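Long-range contact in teichoic acid D-alanine hydrolase (Staphylococcus aureus, PDB 5ZH8), which removes D-alanyl groups from wall teichoic acid and lipoteichoic acid, affecting cell wall structure and the level of methicillin resistance: residues F88-N97 and D357-V367. Sequence-based numbering, arbitrary orientation.
Sequences FNGSVAIYEN and DKYVVVLALNV
Gly90 to Glu96 and Tyr359 to Leu365 run antiparallel as neighbouring strands in the middle of the large antiparallel sheet of the beta-lactamase-type fold. Ser91 with Ala364, Ala93 with Val362 and Tyr95 with Val360 are the hydrogen-bonded pairs, each closed by two N-H...O=C bonds.

Just beyond the paired strands, at Asn89 and Asn366, side chains join in. Asn89 ND2 gives a hydrogen bond to Asn366 OD1 at 2.8 Å, bent to 133° at the hydrogen. The acceptor lies near the amide plane of Asn89, yet the donor sits above the carbonyl plane of Asn366. Asn366 reaches this spot with CG between its backbone N and carbonyl carbon (chi1 64°), while its own N binds Asn89 O. Tyr108 O receives a hydrogen bond from the ND2 of both asparagines, and Val367 CG2 packs against Asn89 CG at 3.6 Å.

The Phe88 ring, just ahead of the strand, leans obliquely against the leucines: CE1 lies 3.5 Å from Leu365 CD1, and CZ 3.6 Å from Leu363 CD1. That same Leu363 methyl meets Val92 CG2 at 3.6 Å. Further along this face Ile94 lies side by side with Val361; helix 371-382 covers the face, touching Phe88, Val361, Leu363 and Leu365. Ser91, Ala93 and Tyr95 project from the other face toward helix 292-303, and Tyr95 OH bonds Thr293 O.

At the far end, Glu96, with CG swung anti to its backbone N, sets CG 3.5 Å from Tyr359 CE1; its extended chain carries the carboxylate on toward the phenol OH. Glu96 OE1 forms a salt bridge with Lys75, which also hydrogen-bonds Tyr359 OH, and a hydrogen bond with Tyr76 OH. Lys358 NZ stays 4.2 Å from Glu96 OE2, too far for a salt bridge. The chemistry thus grades from a buried amide pair through an apolar middle to a partly exposed charged end, where Lys75, Tyr76 and Lys358 would probably stabilise the carboxylate.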
loop_
_atom_site.group_PDB
_atom_site.type_symbol
_atom_site.label_atom_id
_atom_site.label_comp_id
_atom_site.label_asym_id
_atom_site.label_seq_id
_atom_site.Cartn_x
_atom_site.Cartn_y
_atom_site.Cartn_z
ATOM N N PHE A 88 -1.251 2.817 16.128
ATOM C CA PHE A 88 -0.186 1.958 15.619
ATOM C C PHE A 88 -0.487 0.506 15.963
ATOM O O PHE A 88 -0.800 0.196 17.111
ATOM C CB PHE A 88 1.137 2.387 16.256
ATOM C CG PHE A 88 2.321 1.557 15.852
ATOM C CD1 PHE A 88 2.767 1.535 14.534
ATOM C CD2 PHE A 88 3.026 0.828 16.807
ATOM C CE1 PHE A 88 3.879 0.782 14.176
ATOM C CE2 PHE A 88 4.139 0.079 16.453
ATOM C CZ PHE A 88 4.565 0.054 15.136
ATOM N N ASN A 89 -0.418 -0.373 14.966
ATOM C CA ASN A 89 -0.545 -1.812 15.204
ATOM C C ASN A 89 0.745 -2.521 14.796
ATOM O O ASN A 89 0.994 -2.740 13.610
ATOM C CB ASN A 89 -1.744 -2.385 14.446
ATOM C CG ASN A 89 -2.151 -3.756 14.957
ATOM O OD1 ASN A 89 -3.123 -3.878 15.705
ATOM N ND2 ASN A 89 -1.411 -4.791 14.566
ATOM N N GLY A 90 1.559 -2.863 15.790
ATOM C CA GLY A 90 2.837 -3.517 15.556
ATOM C C GLY A 90 3.735 -3.407 16.772
ATOM O O GLY A 90 3.248 -3.441 17.898
ATOM N N SER A 91 5.040 -3.251 16.548
ATOM C CA SER A 91 6.023 -3.249 17.635
ATOM C C SER A 91 7.167 -2.289 17.379
ATOM O O SER A 91 7.556 -2.055 16.234
ATOM C CB SER A 91 6.607 -4.646 17.828
ATOM O OG SER A 91 7.598 -4.654 18.847
ATOM N N VAL A 92 7.725 -1.760 18.463
ATOM C CA VAL A 92 8.835 -0.823 18.388
ATOM C C VAL A 92 9.994 -1.333 19.231
ATOM O O VAL A 92 9.794 -2.015 20.238
ATOM C CB VAL A 92 8.421 0.596 18.855
ATOM C CG1 VAL A 92 8.120 0.627 20.352
ATOM C CG2 VAL A 92 9.493 1.611 18.491
ATOM N N ALA A 93 11.204 -1.018 18.790
ATOM C CA ALA A 93 12.408 -1.243 19.575
ATOM C C ALA A 93 13.383 -0.100 19.303
ATOM O O ALA A 93 13.631 0.251 18.148
ATOM C CB ALA A 93 13.040 -2.577 19.219
ATOM N N ILE A 94 13.916 0.481 20.371
ATOM C CA ILE A 94 14.838 1.602 20.256
ATOM C C ILE A 94 16.066 1.353 21.122
ATOM O O ILE A 94 15.952 1.094 22.322
ATOM C CB ILE A 94 14.174 2.932 20.668
ATOM C CG1 ILE A 94 12.922 3.180 19.813
ATOM C CG2 ILE A 94 15.170 4.080 20.533
ATOM C CD1 ILE A 94 12.151 4.432 20.163
ATOM N N TYR A 95 17.235 1.415 20.494
ATOM C CA TYR A 95 18.514 1.280 21.187
ATOM C C TYR A 95 19.181 2.645 21.288
ATOM O O TYR A 95 19.216 3.398 20.309
ATOM C CB TYR A 95 19.441 0.323 20.437
ATOM C CG TYR A 95 19.079 -1.125 20.595
ATOM C CD1 TYR A 95 17.979 -1.658 19.935
ATOM C CD2 TYR A 95 19.841 -1.973 21.396
ATOM C CE1 TYR A 95 17.634 -2.996 20.080
ATOM C CE2 TYR A 95 19.508 -3.311 21.542
ATOM C CZ TYR A 95 18.406 -3.819 20.875
ATOM O OH TYR A 95 18.054 -5.137 21.006
ATOM N N GLU A 96 19.709 2.956 22.465
ATOM C CA GLU A 96 20.429 4.202 22.686
ATOM C C GLU A 96 21.842 3.886 23.174
ATOM O O GLU A 96 22.024 3.240 24.211
ATOM C CB GLU A 96 19.689 5.054 23.708
ATOM C CG GLU A 96 20.163 6.488 23.792
ATOM C CD GLU A 96 19.386 7.291 24.818
ATOM O OE1 GLU A 96 18.244 6.909 25.146
ATOM O OE2 GLU A 96 19.913 8.317 25.297
ATOM N N ASN A 97 22.839 4.331 22.419
ATOM C CA ASN A 97 24.230 3.983 22.692
ATOM C C ASN A 97 24.388 2.491 23.008
ATOM O O ASN A 97 25.052 2.115 23.973
ATOM C CB ASN A 97 24.778 4.851 23.828
ATOM C CG ASN A 97 24.850 6.323 23.457
ATOM O OD1 ASN A 97 24.405 7.178 24.213
ATOM N ND2 ASN A 97 25.412 6.628 22.294
ATOM N N ASP A 357 24.721 6.615 15.036
ATOM C CA ASP A 357 25.641 6.103 16.054
ATOM C C ASP A 357 25.080 6.165 17.479
ATOM O O ASP A 357 25.660 5.571 18.385
ATOM C CB ASP A 357 26.988 6.822 15.976
ATOM C CG ASP A 357 27.811 6.410 14.757
ATOM O OD1 ASP A 357 27.348 5.577 13.945
ATOM O OD2 ASP A 357 28.932 6.935 14.603
ATOM N N LYS A 358 23.965 6.868 17.683
ATOM C CA LYS A 358 23.330 6.939 19.002
ATOM C C LYS A 358 22.068 6.075 19.082
ATOM O O LYS A 358 21.919 5.272 20.001
ATOM C CB LYS A 358 22.984 8.384 19.363
ATOM C CG LYS A 358 22.650 8.571 20.837
ATOM C CD LYS A 358 22.268 10.002 21.156
ATOM C CE LYS A 358 21.865 10.177 22.614
ATOM N NZ LYS A 358 21.251 11.515 22.862
ATOM N N TYR A 359 21.163 6.248 18.127
ATOM C CA TYR A 359 19.888 5.546 18.144
ATOM C C TYR A 359 19.771 4.508 17.036
ATOM O O TYR A 359 20.187 4.749 15.904
ATOM C CB TYR A 359 18.734 6.542 18.003
ATOM C CG TYR A 359 18.567 7.455 19.187
ATOM C CD1 TYR A 359 18.034 6.986 20.378
ATOM C CD2 TYR A 359 18.949 8.790 19.119
ATOM C CE1 TYR A 359 17.879 7.820 21.467
ATOM C CE2 TYR A 359 18.797 9.635 20.203
ATOM C CZ TYR A 359 18.256 9.147 21.372
ATOM O OH TYR A 359 18.101 9.981 22.452
ATOM N N VAL A 360 19.196 3.358 17.370
ATOM C CA VAL A 360 18.674 2.443 16.360
ATOM C C VAL A 360 17.189 2.303 16.628
ATOM O O VAL A 360 16.790 1.809 17.677
ATOM C CB VAL A 360 19.346 1.051 16.397
ATOM C CG1 VAL A 360 18.816 0.178 15.264
ATOM C CG2 VAL A 360 20.859 1.182 16.312
ATOM N N VAL A 361 16.383 2.766 15.678
ATOM C CA VAL A 361 14.930 2.756 15.806
ATOM C C VAL A 361 14.376 1.732 14.835
ATOM O O VAL A 361 14.542 1.873 13.627
ATOM C CB VAL A 361 14.320 4.144 15.499
ATOM C CG1 VAL A 361 12.823 4.149 15.782
ATOM C CG2 VAL A 361 15.028 5.225 16.297
ATOM N N VAL A 362 13.729 0.702 15.374
ATOM C CA VAL A 362 13.140 -0.369 14.573
ATOM C C VAL A 362 11.638 -0.337 14.787
ATOM O O VAL A 362 11.172 -0.477 15.920
ATOM C CB VAL A 362 13.679 -1.765 14.984
ATOM C CG1 VAL A 362 13.193 -2.841 14.011
ATOM C CG2 VAL A 362 15.198 -1.755 15.086
ATOM N N LEU A 363 10.886 -0.149 13.705
ATOM C CA LEU A 363 9.438 -0.024 13.783
ATOM C C LEU A 363 8.783 -1.041 12.858
ATOM O O LEU A 363 8.946 -0.982 11.637
ATOM C CB LEU A 363 9.012 1.396 13.413
ATOM C CG LEU A 363 7.622 1.830 13.891
ATOM C CD1 LEU A 363 7.584 1.904 15.412
ATOM C CD2 LEU A 363 7.210 3.162 13.279
ATOM N N ALA A 364 8.050 -1.979 13.454
ATOM C CA ALA A 364 7.414 -3.064 12.716
ATOM C C ALA A 364 5.897 -2.892 12.711
ATOM O O ALA A 364 5.274 -2.745 13.760
ATOM C CB ALA A 364 7.795 -4.407 13.325
ATOM N N LEU A 365 5.308 -2.933 11.526
ATOM C CA LEU A 365 3.888 -2.701 11.358
ATOM C C LEU A 365 3.250 -3.883 10.630
ATOM O O LEU A 365 3.639 -4.192 9.512
ATOM C CB LEU A 365 3.712 -1.418 10.549
ATOM C CG LEU A 365 2.303 -0.889 10.347
ATOM C CD1 LEU A 365 1.709 -0.395 11.661
ATOM C CD2 LEU A 365 2.348 0.220 9.307
ATOM N N ASN A 366 2.274 -4.538 11.264
ATOM C CA ASN A 366 1.592 -5.701 10.663
ATOM C C ASN A 366 0.164 -5.421 10.160
ATOM O O ASN A 366 -0.513 -6.326 9.684
ATOM C CB ASN A 366 1.620 -6.913 11.603
ATOM C CG ASN A 366 0.853 -6.693 12.888
ATOM O OD1 ASN A 366 1.085 -5.724 13.596
ATOM N ND2 ASN A 366 -0.045 -7.615 13.209
ATOM N N VAL A 367 -0.290 -4.174 10.261
ATOM C CA VAL A 367 -1.444 -3.709 9.487
ATOM C C VAL A 367 -0.903 -2.677 8.500
ATOM O O VAL A 367 -0.347 -1.658 8.897
ATOM C CB VAL A 367 -2.542 -3.082 10.362
ATOM C CG1 VAL A 367 -3.733 -2.686 9.507
ATOM C CG2 VAL A 367 -2.968 -4.047 11.459
#